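Local coordinates for endo-beta-mannanase (Rhizomucor miehei, PDB 4QP0), which probably catalyses the random hydrolysis of (1->4)-beta-D-mannosidic linkages in mannans, galactomannans and glucomannans, at residues F105-W111 and W170-P176; D131-N135 and V194-W198; F142-S147 and E201-I206; K160-D164 and I209-H213. All blocks are in the same frame, centred on the assembly; numbering follows the deposited sequence.

Contact 1 of 4, residues F105-W111 and W170-P176; sequences FTLNNNW and WEIANEP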
# COMPACT_ATOMS: atom_id res chain seq x y z
N PHE A 105 2.78 -4.67 3.71
CA PHE A 105 1.62 -5.51 3.45
C PHE A 105 0.33 -4.71 3.55
O PHE A 105 0.07 -4.08 4.57
CB PHE A 105 1.55 -6.69 4.42
CG PHE A 105 2.44 -7.86 4.05
CD1 PHE A 105 2.40 -8.43 2.78
CD2 PHE A 105 3.29 -8.43 5.00
CE1 PHE A 105 3.21 -9.51 2.45
CE2 PHE A 105 4.11 -9.51 4.67
CZ PHE A 105 4.06 -10.05 3.40
N THR A 106 -0.46 -4.73 2.48
CA THR A 106 -1.75 -4.05 2.47
C THR A 106 -2.83 -5.09 2.79
O THR A 106 -2.87 -6.16 2.18
CB THR A 106 -2.00 -3.36 1.11
OG1 THR A 106 -0.87 -2.55 0.78
CG2 THR A 106 -3.24 -2.48 1.16
N LEU A 107 -3.70 -4.78 3.75
CA LEU A 107 -4.56 -5.81 4.34
C LEU A 107 -5.96 -5.94 3.74
O LEU A 107 -6.72 -6.86 4.10
CB LEU A 107 -4.64 -5.62 5.85
CG LEU A 107 -3.38 -5.95 6.65
CD1 LEU A 107 -3.44 -5.33 8.03
CD2 LEU A 107 -3.15 -7.46 6.75
N ASN A 108 -6.31 -5.02 2.85
CA ASN A 108 -7.62 -4.97 2.22
C ASN A 108 -7.52 -4.06 1.00
O ASN A 108 -6.47 -3.46 0.76
CB ASN A 108 -8.66 -4.43 3.21
CG ASN A 108 -10.05 -5.00 2.99
OD1 ASN A 108 -10.44 -5.31 1.86
ND2 ASN A 108 -10.82 -5.13 4.07
N ASN A 109 -8.61 -3.97 0.23
CA ASN A 109 -8.64 -3.16 -0.99
C ASN A 109 -9.98 -2.44 -1.13
O ASN A 109 -11.02 -3.02 -0.83
CB ASN A 109 -8.39 -4.05 -2.21
CG ASN A 109 -8.14 -3.26 -3.48
OD1 ASN A 109 -7.84 -2.07 -3.44
ND2 ASN A 109 -8.26 -3.92 -4.63
N ASN A 110 -9.94 -1.19 -1.57
CA ASN A 110 -11.17 -0.43 -1.86
C ASN A 110 -11.93 -1.03 -3.06
O ASN A 110 -13.15 -1.22 -3.01
CB ASN A 110 -10.85 1.05 -2.11
CG ASN A 110 -12.09 1.93 -2.12
OD1 ASN A 110 -12.81 2.04 -1.13
ND2 ASN A 110 -12.34 2.58 -3.26
N TRP A 111 -11.17 -1.34 -4.12
CA TRP A 111 -11.70 -1.85 -5.39
C TRP A 111 -11.97 -3.34 -5.38
O TRP A 111 -11.63 -4.04 -4.42
CB TRP A 111 -10.74 -1.48 -6.54
CG TRP A 111 -10.22 -0.07 -6.42
CD1 TRP A 111 -8.91 0.33 -6.20
CD2 TRP A 111 -10.99 1.19 -6.46
NE1 TRP A 111 -8.82 1.70 -6.12
CE2 TRP A 111 -10.03 2.27 -6.26
CE3 TRP A 111 -12.34 1.51 -6.63
CZ2 TRP A 111 -10.41 3.61 -6.25
CZ3 TRP A 111 -12.72 2.86 -6.61
CH2 TRP A 111 -11.77 3.89 -6.43
N TRP A 170 2.26 -2.37 8.36
CA TRP A 170 0.91 -2.71 7.88
C TRP A 170 0.17 -1.55 7.27
O TRP A 170 0.24 -0.43 7.77
CB TRP A 170 0.08 -3.24 9.04
CG TRP A 170 0.74 -4.38 9.75
CD1 TRP A 170 1.30 -4.38 11.02
CD2 TRP A 170 0.96 -5.74 9.22
NE1 TRP A 170 1.83 -5.62 11.32
CE2 TRP A 170 1.66 -6.48 10.28
CE3 TRP A 170 0.66 -6.39 8.03
CZ2 TRP A 170 2.03 -7.81 10.14
CZ3 TRP A 170 1.02 -7.74 7.90
CH2 TRP A 170 1.69 -8.43 8.92
N GLU A 171 -0.57 -1.82 6.20
CA GLU A 171 -1.49 -0.84 5.66
C GLU A 171 -2.90 -1.38 5.77
O GLU A 171 -3.17 -2.52 5.40
CB GLU A 171 -1.17 -0.53 4.20
CG GLU A 171 0.25 -0.04 3.97
CD GLU A 171 0.38 0.79 2.72
OE1 GLU A 171 -0.13 0.36 1.65
OE2 GLU A 171 0.98 1.88 2.81
N ILE A 172 -3.80 -0.53 6.28
CA ILE A 172 -5.21 -0.89 6.52
C ILE A 172 -5.92 -1.38 5.25
O ILE A 172 -6.43 -2.51 5.21
CB ILE A 172 -6.00 0.29 7.13
CG1 ILE A 172 -5.46 0.63 8.53
CG2 ILE A 172 -7.49 -0.02 7.16
CD1 ILE A 172 -5.89 1.99 9.05
N ALA A 173 -5.96 -0.53 4.23
CA ALA A 173 -6.62 -0.85 2.97
C ALA A 173 -6.01 -0.06 1.82
O ALA A 173 -5.46 1.02 2.01
CB ALA A 173 -8.10 -0.56 3.08
N ASN A 174 -6.14 -0.61 0.62
CA ASN A 174 -5.67 0.06 -0.58
C ASN A 174 -6.68 1.08 -1.09
O ASN A 174 -7.84 0.75 -1.35
CB ASN A 174 -5.35 -0.97 -1.67
CG ASN A 174 -4.72 -0.34 -2.88
OD1 ASN A 174 -3.75 0.41 -2.76
ND2 ASN A 174 -5.27 -0.64 -4.05
N GLU A 175 -6.22 2.33 -1.17
CA GLU A 175 -6.96 3.46 -1.75
C GLU A 175 -8.42 3.65 -1.30
O GLU A 175 -9.29 3.82 -2.15
CB GLU A 175 -6.89 3.40 -3.29
CG GLU A 175 -5.47 3.33 -3.84
CD GLU A 175 -5.42 3.37 -5.36
OE1 GLU A 175 -6.39 2.94 -6.01
OE2 GLU A 175 -4.40 3.84 -5.90
N PRO A 176 -8.68 3.66 0.02
CA PRO A 176 -10.07 3.83 0.47
C PRO A 176 -10.71 5.12 -0.03
O PRO A 176 -10.09 6.19 0.08
CB PRO A 176 -9.95 3.88 2.00
CG PRO A 176 -8.66 3.20 2.30
CD PRO A 176 -7.75 3.56 1.16

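Contact 2 of 4, residues D131-N135 and V194-W198; sequences DFYTN and VTTAW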
# COMPACT_ATOMS: atom_id res chain seq x y z
N ASP A 131 -20.66 0.75 3.96
CA ASP A 131 -21.16 -0.09 5.06
C ASP A 131 -19.98 -0.68 5.82
O ASP A 131 -20.03 -0.84 7.05
CB ASP A 131 -22.05 -1.24 4.56
CG ASP A 131 -23.50 -0.83 4.36
OD1 ASP A 131 -23.96 0.13 5.01
OD2 ASP A 131 -24.19 -1.50 3.56
N PHE A 132 -18.91 -0.97 5.08
CA PHE A 132 -17.66 -1.50 5.62
C PHE A 132 -17.02 -0.58 6.67
O PHE A 132 -16.29 -1.05 7.55
CB PHE A 132 -16.67 -1.78 4.48
CG PHE A 132 -15.48 -2.60 4.90
CD1 PHE A 132 -15.64 -3.92 5.29
CD2 PHE A 132 -14.21 -2.05 4.89
CE1 PHE A 132 -14.55 -4.68 5.67
CE2 PHE A 132 -13.11 -2.81 5.27
CZ PHE A 132 -13.28 -4.12 5.67
N TYR A 133 -17.31 0.71 6.57
CA TYR A 133 -16.75 1.72 7.47
C TYR A 133 -17.53 1.90 8.78
O TYR A 133 -17.01 2.46 9.74
CB TYR A 133 -16.62 3.07 6.76
CG TYR A 133 -15.78 3.03 5.49
CD1 TYR A 133 -14.69 2.17 5.38
CD2 TYR A 133 -16.06 3.87 4.42
CE1 TYR A 133 -13.92 2.14 4.23
CE2 TYR A 133 -15.29 3.84 3.26
CZ TYR A 133 -14.22 2.97 3.18
OH TYR A 133 -13.45 2.94 2.04
N THR A 134 -18.77 1.40 8.81
CA THR A 134 -19.64 1.57 10.00
C THR A 134 -20.14 0.27 10.64
O THR A 134 -20.17 0.14 11.87
CB THR A 134 -20.84 2.50 9.71
OG1 THR A 134 -21.35 2.26 8.39
CG2 THR A 134 -20.43 3.95 9.83
N ASN A 135 -20.52 -0.69 9.80
CA ASN A 135 -21.13 -1.95 10.22
C ASN A 135 -20.27 -2.74 11.21
O ASN A 135 -19.20 -3.21 10.85
CB ASN A 135 -21.42 -2.80 8.97
CG ASN A 135 -22.35 -3.96 9.26
OD1 ASN A 135 -23.54 -3.77 9.50
ND2 ASN A 135 -21.81 -5.17 9.22
N VAL A 194 -16.50 9.95 8.93
CA VAL A 194 -16.73 8.50 8.99
C VAL A 194 -15.51 7.70 8.51
O VAL A 194 -15.12 6.70 9.12
CB VAL A 194 -18.00 8.12 8.21
CG1 VAL A 194 -18.02 6.64 7.84
CG2 VAL A 194 -19.24 8.51 9.01
N THR A 195 -14.91 8.16 7.42
CA THR A 195 -13.72 7.52 6.87
C THR A 195 -12.59 7.56 7.91
O THR A 195 -12.01 6.53 8.23
CB THR A 195 -13.32 8.18 5.53
OG1 THR A 195 -12.80 7.20 4.63
CG2 THR A 195 -12.32 9.31 5.71
N THR A 196 -12.34 8.74 8.47
CA THR A 196 -11.26 8.95 9.43
C THR A 196 -11.45 8.15 10.72
O THR A 196 -10.48 7.59 11.25
CB THR A 196 -11.10 10.46 9.73
OG1 THR A 196 -10.68 11.13 8.53
CG2 THR A 196 -10.07 10.70 10.84
N ALA A 197 -12.68 8.10 11.22
CA ALA A 197 -12.98 7.33 12.44
C ALA A 197 -12.78 5.82 12.24
O ALA A 197 -12.27 5.13 13.13
CB ALA A 197 -14.39 7.65 12.94
N TRP A 198 -13.17 5.31 11.08
CA TRP A 198 -12.91 3.92 10.74
C TRP A 198 -11.44 3.65 10.66
O TRP A 198 -10.97 2.61 11.12
CB TRP A 198 -13.60 3.57 9.42
CG TRP A 198 -13.23 2.21 8.88
CD1 TRP A 198 -13.70 0.97 9.30
CD2 TRP A 198 -12.28 1.90 7.80
NE1 TRP A 198 -13.13 -0.04 8.58
CE2 TRP A 198 -12.28 0.44 7.66
CE3 TRP A 198 -11.48 2.66 6.96
CZ2 TRP A 198 -11.48 -0.20 6.72
CZ3 TRP A 198 -10.69 2.00 6.01
CH2 TRP A 198 -10.70 0.61 5.90

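Contact 3 of 4, residues F142-S147 and E201-I206; sequences FKEYIS and EISEYI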
# COMPACT_ATOMS: atom_id res chain seq x y z
N PHE A 142 -13.18 -7.99 9.68
CA PHE A 142 -11.90 -7.41 9.28
C PHE A 142 -10.91 -7.54 10.43
O PHE A 142 -9.75 -7.90 10.22
CB PHE A 142 -12.06 -5.95 8.82
CG PHE A 142 -10.82 -5.36 8.17
CD1 PHE A 142 -9.88 -6.18 7.51
CD2 PHE A 142 -10.59 -3.98 8.19
CE1 PHE A 142 -8.75 -5.64 6.92
CE2 PHE A 142 -9.45 -3.44 7.59
CZ PHE A 142 -8.53 -4.26 6.96
N LYS A 143 -11.39 -7.27 11.65
CA LYS A 143 -10.56 -7.40 12.84
C LYS A 143 -10.02 -8.82 13.03
O LYS A 143 -8.80 -9.02 13.11
CB LYS A 143 -11.32 -6.95 14.08
CG LYS A 143 -11.36 -5.44 14.27
CD LYS A 143 -12.22 -5.08 15.47
CE LYS A 143 -12.20 -3.58 15.72
NZ LYS A 143 -13.05 -3.20 16.87
N GLU A 144 -10.91 -9.80 13.08
CA GLU A 144 -10.49 -11.19 13.25
C GLU A 144 -9.48 -11.63 12.18
O GLU A 144 -8.59 -12.43 12.46
CB GLU A 144 -11.69 -12.15 13.35
CG GLU A 144 -12.50 -12.35 12.07
CD GLU A 144 -13.67 -13.32 12.22
OE1 GLU A 144 -14.47 -13.45 11.26
OE2 GLU A 144 -13.80 -13.96 13.30
N TYR A 145 -9.60 -11.08 10.97
CA TYR A 145 -8.63 -11.35 9.90
C TYR A 145 -7.28 -10.73 10.23
O TYR A 145 -6.24 -11.40 10.13
CB TYR A 145 -9.13 -10.83 8.55
CG TYR A 145 -8.16 -11.05 7.40
CD1 TYR A 145 -7.94 -12.33 6.88
CD2 TYR A 145 -7.46 -9.98 6.84
CE1 TYR A 145 -7.06 -12.54 5.83
CE2 TYR A 145 -6.57 -10.18 5.79
CZ TYR A 145 -6.37 -11.46 5.28
OH TYR A 145 -5.49 -11.68 4.24
N ILE A 146 -7.30 -9.46 10.65
CA ILE A 146 -6.10 -8.73 11.06
C ILE A 146 -5.39 -9.49 12.17
O ILE A 146 -4.19 -9.76 12.07
CB ILE A 146 -6.43 -7.28 11.46
CG1 ILE A 146 -6.66 -6.43 10.21
CG2 ILE A 146 -5.33 -6.66 12.32
CD1 ILE A 146 -7.34 -5.11 10.48
N SER A 147 -6.13 -9.86 13.21
CA SER A 147 -5.60 -10.66 14.32
C SER A 147 -4.92 -11.93 13.83
O SER A 147 -3.83 -12.26 14.27
CB SER A 147 -6.72 -11.03 15.29
OG SER A 147 -6.32 -12.10 16.14
N GLU A 201 -9.89 3.49 14.52
CA GLU A 201 -10.06 2.29 15.34
C GLU A 201 -9.39 1.04 14.76
O GLU A 201 -8.92 0.19 15.52
CB GLU A 201 -11.54 2.03 15.65
CG GLU A 201 -12.30 1.26 14.58
CD GLU A 201 -13.64 0.75 15.08
OE1 GLU A 201 -14.64 0.90 14.34
OE2 GLU A 201 -13.69 0.20 16.20
N ILE A 202 -9.37 0.92 13.44
CA ILE A 202 -8.66 -0.18 12.79
C ILE A 202 -7.15 -0.07 13.03
O ILE A 202 -6.51 -1.06 13.37
CB ILE A 202 -8.96 -0.26 11.27
CG1 ILE A 202 -10.44 -0.62 11.03
CG2 ILE A 202 -8.05 -1.26 10.57
CD1 ILE A 202 -10.90 -1.94 11.62
N SER A 203 -6.60 1.13 12.89
CA SER A 203 -5.17 1.32 13.15
C SER A 203 -4.85 1.13 14.63
O SER A 203 -3.81 0.58 14.98
CB SER A 203 -4.65 2.67 12.62
OG SER A 203 -5.29 3.76 13.26
N GLU A 204 -5.76 1.57 15.50
CA GLU A 204 -5.63 1.30 16.93
C GLU A 204 -5.73 -0.20 17.22
O GLU A 204 -4.95 -0.72 18.02
CB GLU A 204 -6.63 2.10 17.77
CG GLU A 204 -6.18 3.53 18.04
CD GLU A 204 -7.28 4.44 18.59
OE1 GLU A 204 -8.41 3.96 18.83
OE2 GLU A 204 -7.00 5.65 18.77
N TYR A 205 -6.64 -0.89 16.55
CA TYR A 205 -6.74 -2.34 16.71
C TYR A 205 -5.45 -3.05 16.30
O TYR A 205 -5.00 -3.96 17.00
CB TYR A 205 -7.95 -2.92 15.96
CG TYR A 205 -8.11 -4.42 16.15
CD1 TYR A 205 -8.58 -4.94 17.36
CD2 TYR A 205 -7.78 -5.31 15.13
CE1 TYR A 205 -8.72 -6.32 17.54
CE2 TYR A 205 -7.91 -6.69 15.30
CZ TYR A 205 -8.39 -7.18 16.50
OH TYR A 205 -8.53 -8.54 16.67
N ILE A 206 -4.85 -2.63 15.18
CA ILE A 206 -3.54 -3.15 14.78
C ILE A 206 -2.50 -2.85 15.87
O ILE A 206 -1.75 -3.74 16.26
CB ILE A 206 -3.07 -2.60 13.40
CG1 ILE A 206 -3.98 -3.13 12.29
CG2 ILE A 206 -1.62 -2.99 13.12
CD1 ILE A 206 -3.76 -2.46 10.95

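Contact 4 of 4, residues K160-D164 and I209-H213; sequences KYKDD and IDSNH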
# COMPACT_ATOMS: atom_id res chain seq x y z
N LYS A 160 6.51 -15.18 14.23
CA LYS A 160 5.18 -14.59 14.11
C LYS A 160 5.29 -13.34 13.25
O LYS A 160 6.31 -12.65 13.31
CB LYS A 160 4.59 -14.24 15.48
CG LYS A 160 4.36 -15.43 16.40
CD LYS A 160 3.45 -15.09 17.56
CE LYS A 160 3.45 -16.20 18.60
NZ LYS A 160 2.51 -15.92 19.72
N TYR A 161 4.25 -13.06 12.45
CA TYR A 161 4.24 -11.88 11.58
C TYR A 161 4.51 -10.61 12.36
O TYR A 161 5.42 -9.85 12.02
CB TYR A 161 2.91 -11.77 10.83
CG TYR A 161 2.77 -12.72 9.66
CD1 TYR A 161 3.56 -13.87 9.56
CD2 TYR A 161 1.82 -12.48 8.67
CE1 TYR A 161 3.43 -14.74 8.49
CE2 TYR A 161 1.68 -13.36 7.60
CZ TYR A 161 2.48 -14.48 7.51
OH TYR A 161 2.34 -15.34 6.45
N LYS A 162 3.74 -10.41 13.44
CA LYS A 162 3.90 -9.24 14.30
C LYS A 162 5.31 -9.08 14.90
O LYS A 162 5.68 -7.99 15.33
CB LYS A 162 2.84 -9.25 15.40
CG LYS A 162 2.93 -10.42 16.36
CD LYS A 162 1.72 -10.43 17.28
CE LYS A 162 1.91 -11.43 18.41
NZ LYS A 162 0.69 -11.58 19.26
N ASP A 163 6.08 -10.16 14.94
CA ASP A 163 7.43 -10.09 15.49
C ASP A 163 8.50 -10.11 14.39
O ASP A 163 9.69 -10.14 14.69
CB ASP A 163 7.67 -11.22 16.49
CG ASP A 163 6.73 -11.15 17.69
OD1 ASP A 163 6.45 -10.03 18.19
OD2 ASP A 163 6.29 -12.22 18.15
N ASP A 164 8.06 -10.07 13.13
CA ASP A 164 8.98 -10.20 12.00
C ASP A 164 9.56 -8.87 11.47
O ASP A 164 8.86 -8.12 10.80
CB ASP A 164 8.33 -10.99 10.87
CG ASP A 164 9.34 -11.74 10.03
OD1 ASP A 164 10.48 -11.23 9.88
OD2 ASP A 164 9.02 -12.83 9.53
N ILE A 209 -2.51 -5.27 19.07
CA ILE A 209 -1.83 -6.55 18.86
C ILE A 209 -0.33 -6.37 18.58
O ILE A 209 0.52 -7.02 19.19
CB ILE A 209 -2.46 -7.37 17.71
CG1 ILE A 209 -3.97 -7.61 17.96
CG2 ILE A 209 -1.71 -8.67 17.49
CD1 ILE A 209 -4.28 -8.75 18.92
N ASP A 210 -0.00 -5.47 17.65
CA ASP A 210 1.37 -5.35 17.16
C ASP A 210 2.01 -4.03 17.59
O ASP A 210 1.67 -2.96 17.08
CB ASP A 210 1.39 -5.51 15.63
CG ASP A 210 2.80 -5.44 15.03
OD1 ASP A 210 3.74 -4.86 15.62
OD2 ASP A 210 2.96 -5.97 13.92
N SER A 211 2.94 -4.12 18.53
CA SER A 211 3.64 -2.93 19.00
C SER A 211 5.04 -2.77 18.37
O SER A 211 5.80 -1.89 18.75
CB SER A 211 3.76 -2.97 20.53
OG SER A 211 4.39 -4.17 20.94
N ASN A 212 5.37 -3.62 17.40
CA ASN A 212 6.69 -3.54 16.77
C ASN A 212 6.65 -2.76 15.47
O ASN A 212 7.59 -2.05 15.14
CB ASN A 212 7.28 -4.94 16.52
CG ASN A 212 7.31 -5.80 17.78
OD1 ASN A 212 7.60 -5.31 18.88
ND2 ASN A 212 7.00 -7.08 17.63
N HIS A 213 5.55 -2.90 14.73
CA HIS A 213 5.47 -2.42 13.37
C HIS A 213 4.83 -1.08 13.21
O HIS A 213 4.04 -0.64 14.06
CB HIS A 213 4.72 -3.43 12.50
CG HIS A 213 5.49 -4.70 12.25
ND1 HIS A 213 5.10 -5.89 12.74
CD2 HIS A 213 6.66 -4.93 11.54
CE1 HIS A 213 5.97 -6.84 12.36
NE2 HIS A 213 6.93 -6.25 11.63

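Contact 1 of 4, residues F105-W111 and W170-P176
Phe105 and Trp170 start a parallel pairing of neighbouring barrel strands that outlasts the strands themselves. Its backbone bonds come in two sets. Glu171 gives its N to Phe105 O and returns its O to Leu107 N at 2.8 Å; beyond the strand ends, Asn174 does likewise with Asn108 O and Asn110 N. On the side bearing Phe105 and Trp170 the packing is aromatic. Their rings run alongside each other but are slid so far that they barely overlap, and Phe105 CB meets Trp170 CZ3 at 3.7 Å.

Polar side chains make three links. Thr106 OG1 donates to the anti side of Glu171 OE1 at 3.1 Å, an oxygen also bridged by Arg53. Asn174 ND2 reaches Asn109 OD1 at 3.0 Å, arriving above the carbonyl plane, while Asn174 OD1 accepts from Arg53. Trp111 NE1 meets Glu175 OE1 at 2.7 Å, nearly straight (169°), with indole and carboxylate planes perpendicular; His256 holds OE2.

Asn174-Glu175-Pro176 matches the Asn-Glu-Pro sequence that in family 5 hydrolases carries the acid/base after the fourth barrel strand. With both its oxygens bonded, the Glu175 carboxylate is probably held in its rotation, consistent with such a site.

Contact 2 of 4, residues D131-N135 and V194-W198
One face of the Trp198 indole is covered by Tyr133, whose CD1 stands over the ring system and comes within 3.4 Å of Trp198 CD2. With Phe132 they form an aromatic cluster on the outside of this TIM barrel, joining the loop ahead of helix 136-151 to the early part of helix 192-209. Tyr133 also uses its backbone: Tyr133 CA makes a CH-pi contact with the five-membered ring of Trp198, 4.0 Å from its centroid. Phe132 meets the far end of the indole, its CE2 at 3.4 Å from Trp198 CZ2, with the two ring planes inclined at 59°. The Tyr133 ring is likewise oblique to the indole, the planes 49° apart.

Trp198 CG lies anti to the backbone N (chi1 172°), which directs the indole from its helix onto the loop. Met117 of helix 116-124 touches all three side chains, and Phe142 adds a further ring beside Phe132 and Trp198.

No hydrogen bond crosses this contact; the phenol of Tyr133 is bonded outside it, to Arg177 O. At the border the packing is aliphatic: Val194 CG1 lies 4.0 Å from Tyr133 CB and 4.1 Å from Thr134 CG2.

Contact 3 of 4, residues F142-S147 and E201-I206
Lys143 and Ile146 face Tyr205 and Ile206 across two helix segments that run in nearly the same direction, their axes 10.6 Å apart at closest approach and crossing at -29°.

Tyr205 reaches across between them. With CG anti to its backbone N (chi1 -178°), its ring extends to helix 136-151, where Lys143 lies over one face: Lys143 CG stands 3.8 Å from the ring centroid and only 14° off the normal, a clear CH-pi contact. The ring edge is used as well, by Ile146 CG2, which is 3.9 Å from Tyr205 CE2. The phenol end reaches the next turn, with Tyr205 OH 3.4 Å from Ser147 CB.

Having crossed the aromatic face, the extended Lys143 chain carries its ammonium group to the partner helix, where Lys143 NZ forms a salt bridge at 3.5 Å with Glu201 OE2. The lysine thus serves twice, its methylenes packing on an aromatic face and its charge paired beyond it.

The buried side of the contact is aliphatic. Ile202 CG2 rests 3.9 Å from Ile146 CD1 and equally far from Phe142 CE2, and Ile146 CG2 touches Ile206 CG1 at 3.8 Å. Within its own helix, Ile146 CD1 covers one face of the Phe142 ring, so the branched chains and the ring form a continuous apolar layer. Ile202 continues it to Ile172, just past strand 167-171, and Ile206 to Val215 of strand 214-216.

Successive outer helices lying side by side over a parallel barrel, polar outward and apolar toward the strands, are as expected for the outer layer of a TIM barrel, the fold of this family.

Contact 4 of 4, residues K160-D164 and I209-H213
His213 reaches across to the carbonyl groups of the turn at 160-164, and its atoms can be followed outward in order. CB points toward that turn and, with CG anti to the carbonyl carbon (chi1 -70°), delivers the imidazole edge-on. ND1 faces Asp210 OD2 of its own segment in a His-carboxylate hydrogen bond, modelled so short that its exact length is doubtful. CE1 comes next, 3.1 Å from Tyr161 O and 3.2 Å from Lys162 O. At the tip, NE2 donates to Asp164 O at 2.8 Å; the oxygen lies in the ring plane, although the donor stands well above the plane of the carbonyl. CD2 passes the same Asp164 O at a longer distance.

Asp210 sets up the loop that presents this ring. Its OD1 accepts from Asn212 N, closing an Asx turn, and from His213 N, which extends it to an Asx motif. Asn212 then turns its amide to Lys162 O, with ND2 2.8 Å away, and adds a weak bond to Asp163 OD1. Lys162 lies across the other flank: its CB packs 3.6 Å from Asp210 OD2, its CD is 3.9 Å from Ile209 CG2, and its NZ is bonded to Asn151.

The contact joins the two loops that lead into neighbouring barrel strands, 167-171 and 214-216. Leu150 and Asn151 of helix 136-151 border it at Ile209, Tyr161 packs on helix 87-98, and the Trp170 ring meets His213 from strand 167-171.

Successive beta-alpha units of a TIM barrel are here joined layer by layer. Contact 1, centred about 6 Å from the centre of the chain, pairs the strands and carries the probable active-site sequence. Contact 3, with its centre about 12 Å from that of contact 1, packs the helices outside them, and Phe142 touches the loops of contact 1 as well as the aromatic cluster of contact 2. Contacts 2 and 4 lie at either end of helix 192-209, their centres about 25 Å apart and their nearest atoms about 14 Å apart. Contact 4 still reaches the strand layer directly: Trp170 NE1 of contact 1 lies 2.9 Å from Asp210 OD2, a probable hydrogen bond.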